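Side-chain contact in fatty acid-binding protein homolog 1 (Echinococcus granulosus, PDB 1O8V), which binds long-chain fatty acids such as palmitate inside a beta-barrel and has been implicated in the acquisition, storage and transport of lipids: residues K19-R23 with L24-F28. Numbering follows the deposited sequence.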
ATOM      1  N   LYS A  19      11.881   9.243   0.567  1.00  7.21           N
ATOM      2  CA  LYS A  19      11.934   9.720   1.936  1.00  7.79           C
ATOM      3  C   LYS A  19      11.257   8.772   2.922  1.00  6.95           C
ATOM      4  O   LYS A  19      11.745   8.602   4.020  1.00  6.96           O
ATOM      5  CB  LYS A  19      11.365  11.126   2.032  1.00  8.65           C
ATOM      6  CG  LYS A  19      12.119  12.066   1.116  1.00 12.37           C
ATOM      7  CD  LYS A  19      11.578  13.451   1.153  1.00 16.71           C
ATOM      8  CE  LYS A  19      12.569  14.437   0.590  1.00 21.58           C
ATOM      9  NZ  LYS A  19      12.141  15.833   0.878  1.00 25.00           N
ATOM     10  N   ILE A  20      10.156   8.128   2.514  1.00  6.35           N
ATOM     11  CA  ILE A  20       9.480   7.136   3.351  1.00  6.12           C
ATOM     12  C   ILE A  20      10.417   5.954   3.601  1.00  5.62           C
ATOM     13  O   ILE A  20      10.601   5.517   4.736  1.00  5.35           O
ATOM     14  CB  ILE A  20       8.182   6.631   2.650  1.00  6.12           C
ATOM     15  CG1 ILE A  20       7.100   7.713   2.662  1.00  6.61           C
ATOM     16  CG2 ILE A  20       7.664   5.365   3.305  1.00  7.45           C
ATOM     17  CD1 ILE A  20       6.550   8.055   4.027  1.00  7.91           C
ATOM     18  N   MET A  21      10.991   5.422   2.525  1.00  5.50           N
ATOM     19  CA  MET A  21      11.882   4.273   2.670  1.00  5.16           C
ATOM     20  C   MET A  21      13.097   4.602   3.549  1.00  5.70           C
ATOM     21  O   MET A  21      13.552   3.769   4.317  1.00  6.08           O
ATOM     22  CB  MET A  21      12.347   3.789   1.281  1.00  5.03           C
ATOM     23  CG  MET A  21      11.261   3.108   0.460  1.00  7.10           C
ATOM     24  SD  MET A  21      11.877   2.335  -1.047  1.00  7.86           S
ATOM     25  CE  MET A  21      12.296   3.780  -2.004  1.00  8.89           C
ATOM     26  N   GLU A  22      13.637   5.802   3.385  1.00  6.09           N
ATOM     27  CA  GLU A  22      14.788   6.246   4.163  1.00  6.14           C
ATOM     28  C   GLU A  22      14.431   6.254   5.653  1.00  5.49           C
ATOM     29  O   GLU A  22      15.167   5.744   6.485  1.00  6.08           O
ATOM     30  CB  GLU A  22      15.257   7.634   3.671  1.00  5.27           C
ATOM     31  CG  GLU A  22      15.930   7.566   2.293  1.00  6.30           C
ATOM     32  CD  GLU A  22      15.952   8.841   1.457  1.00  9.45           C
ATOM     33  OE1 GLU A  22      15.602   9.914   1.964  1.00 11.36           O
ATOM     34  OE2 GLU A  22      16.355   8.735   0.262  1.00 12.47           O
ATOM     35  N   ARG A  23      13.258   6.781   5.983  1.00  5.91           N
ATOM     36  CA  ARG A  23      12.832   6.849   7.382  1.00  6.05           C
ATOM     37  C   ARG A  23      12.583   5.482   7.998  1.00  6.68           C
ATOM     38  O   ARG A  23      12.779   5.292   9.186  1.00  7.54           O
ATOM     39  CB  ARG A  23      11.567   7.727   7.515  1.00  6.58           C
ATOM     40  CG  ARG A  23      11.154   8.069   8.921  1.00  7.35           C
ATOM     41  CD  ARG A  23      12.196   8.843   9.719  1.00 10.40           C
ATOM     42  NE  ARG A  23      12.460  10.117   9.097  1.00 11.33           N
ATOM     43  CZ  ARG A  23      11.820  11.242   9.386  1.00 13.83           C
ATOM     44  NH1 ARG A  23      10.885  11.264  10.330  1.00 13.38           N
ATOM     45  NH2 ARG A  23      12.109  12.353   8.712  1.00 15.30           N
ATOM     46  N   LEU A  24      12.129   4.546   7.178  1.00  6.54           N
ATOM     47  CA  LEU A  24      11.811   3.179   7.632  1.00  6.11           C
ATOM     48  C   LEU A  24      13.040   2.272   7.730  1.00  6.52           C
ATOM     49  O   LEU A  24      12.934   1.134   8.210  1.00  8.43           O
ATOM     50  CB  LEU A  24      10.792   2.547   6.700  1.00  6.00           C
ATOM     51  CG  LEU A  24       9.382   3.117   6.776  1.00  6.51           C
ATOM     52  CD1 LEU A  24       8.504   2.574   5.654  1.00  7.19           C
ATOM     53  CD2 LEU A  24       8.796   2.852   8.149  1.00  6.35           C
ATOM     54  N   GLY A  25      14.192   2.745   7.278  1.00  7.22           N
ATOM     55  CA  GLY A  25      15.404   1.947   7.383  1.00  6.71           C
ATOM     56  C   GLY A  25      15.643   0.975   6.242  1.00  6.53           C
ATOM     57  O   GLY A  25      16.486   0.055   6.371  1.00  8.38           O
ATOM     58  N   VAL A  26      14.949   1.183   5.128  1.00  6.66           N
ATOM     59  CA  VAL A  26      15.129   0.348   3.961  1.00  6.46           C
ATOM     60  C   VAL A  26      16.562   0.541   3.449  1.00  6.99           C
ATOM     61  O   VAL A  26      17.059   1.673   3.371  1.00  7.35           O
ATOM     62  CB  VAL A  26      14.116   0.695   2.865  1.00  6.44           C
ATOM     63  CG1 VAL A  26      14.296  -0.221   1.676  1.00  7.60           C
ATOM     64  CG2 VAL A  26      12.667   0.573   3.416  1.00  7.13           C
ATOM     65  N   ASP A  27      17.231  -0.550   3.094  1.00  7.55           N
ATOM     66  CA  ASP A  27      18.634  -0.452   2.697  1.00  8.67           C
ATOM     67  C   ASP A  27      18.820   0.119   1.298  1.00  8.44           C
ATOM     68  O   ASP A  27      17.865   0.200   0.507  1.00  7.98           O
ATOM     69  CB  ASP A  27      19.385  -1.787   2.912  1.00  9.45           C
ATOM     70  CG  ASP A  27      18.944  -2.893   2.010  1.00 12.33           C
ATOM     71  OD1 ASP A  27      18.397  -2.660   0.925  1.00 15.52           O
ATOM     72  OD2 ASP A  27      19.168  -4.093   2.324  1.00 18.96           O
ATOM     73  N   PHE A  28      20.044   0.556   1.015  1.00  8.07           N
ATOM     74  CA  PHE A  28      20.360   1.269  -0.199  1.00  7.69           C
ATOM     75  C   PHE A  28      19.911   0.551  -1.453  1.00  8.62           C
ATOM     76  O   PHE A  28      19.320   1.166  -2.335  1.00  8.08           O
ATOM     77  CB  PHE A  28      21.871   1.514  -0.241  1.00  8.00           C
ATOM     78  CG  PHE A  28      22.335   2.284  -1.425  1.00  7.22           C
ATOM     79  CD1 PHE A  28      22.666   1.625  -2.606  1.00  9.75           C
ATOM     80  CD2 PHE A  28      22.454   3.675  -1.369  1.00 10.47           C
ATOM     81  CE1 PHE A  28      23.116   2.325  -3.716  1.00 11.11           C
ATOM     82  CE2 PHE A  28      22.911   4.380  -2.473  1.00 12.26           C
ATOM     83  CZ  PHE A  28      23.242   3.705  -3.647  1.00 10.94           C
TER
HETATM   84  O   HOH W   1      17.087   3.661   5.554  1.00 14.33           O
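Met21 and Val26 meet where the chain turns out of helix 17-24: Val26 CG2 lies 3.9 Å from Met21 CB and 3.4 Å from Met21 O, and Val26 CB is just as near to both. With CG1 anti to the backbone N (chi1 -178°), CG2 sits beside that N, which itself bonds to Met21 O, and so rests against the same carbonyl. Next to this pair, Ile20 and Leu24, four residues apart, run side by side in the same direction, with Ile20 CG2 3.7 Å from Leu24 CD1, and Leu24 N donates to Ile20 O at 3.0 Å. The helix finishes in a Schellman motif: Gly25 has positive phi (86°), Val26 N reaches back to Met21 O at 3.0 Å, and Gly25 N bonds to Glu22 O at 3.3 Å from well above the carbonyl plane. A water donates to both Glu22 O and Val26 O, bridging the last turn to the loop. This turn links the two helices of the FABP helix-turn-helix lid over the barrel; Asp27 N-caps helix 28-36, and Met21 touches the bound palmitic acid. Further out, Ile20 and Leu24 pack on Val121, while Arg23 forms salt bridges with Asp122 and Glu123, joining the lid to the hairpin between strands 114-121 and 124-132.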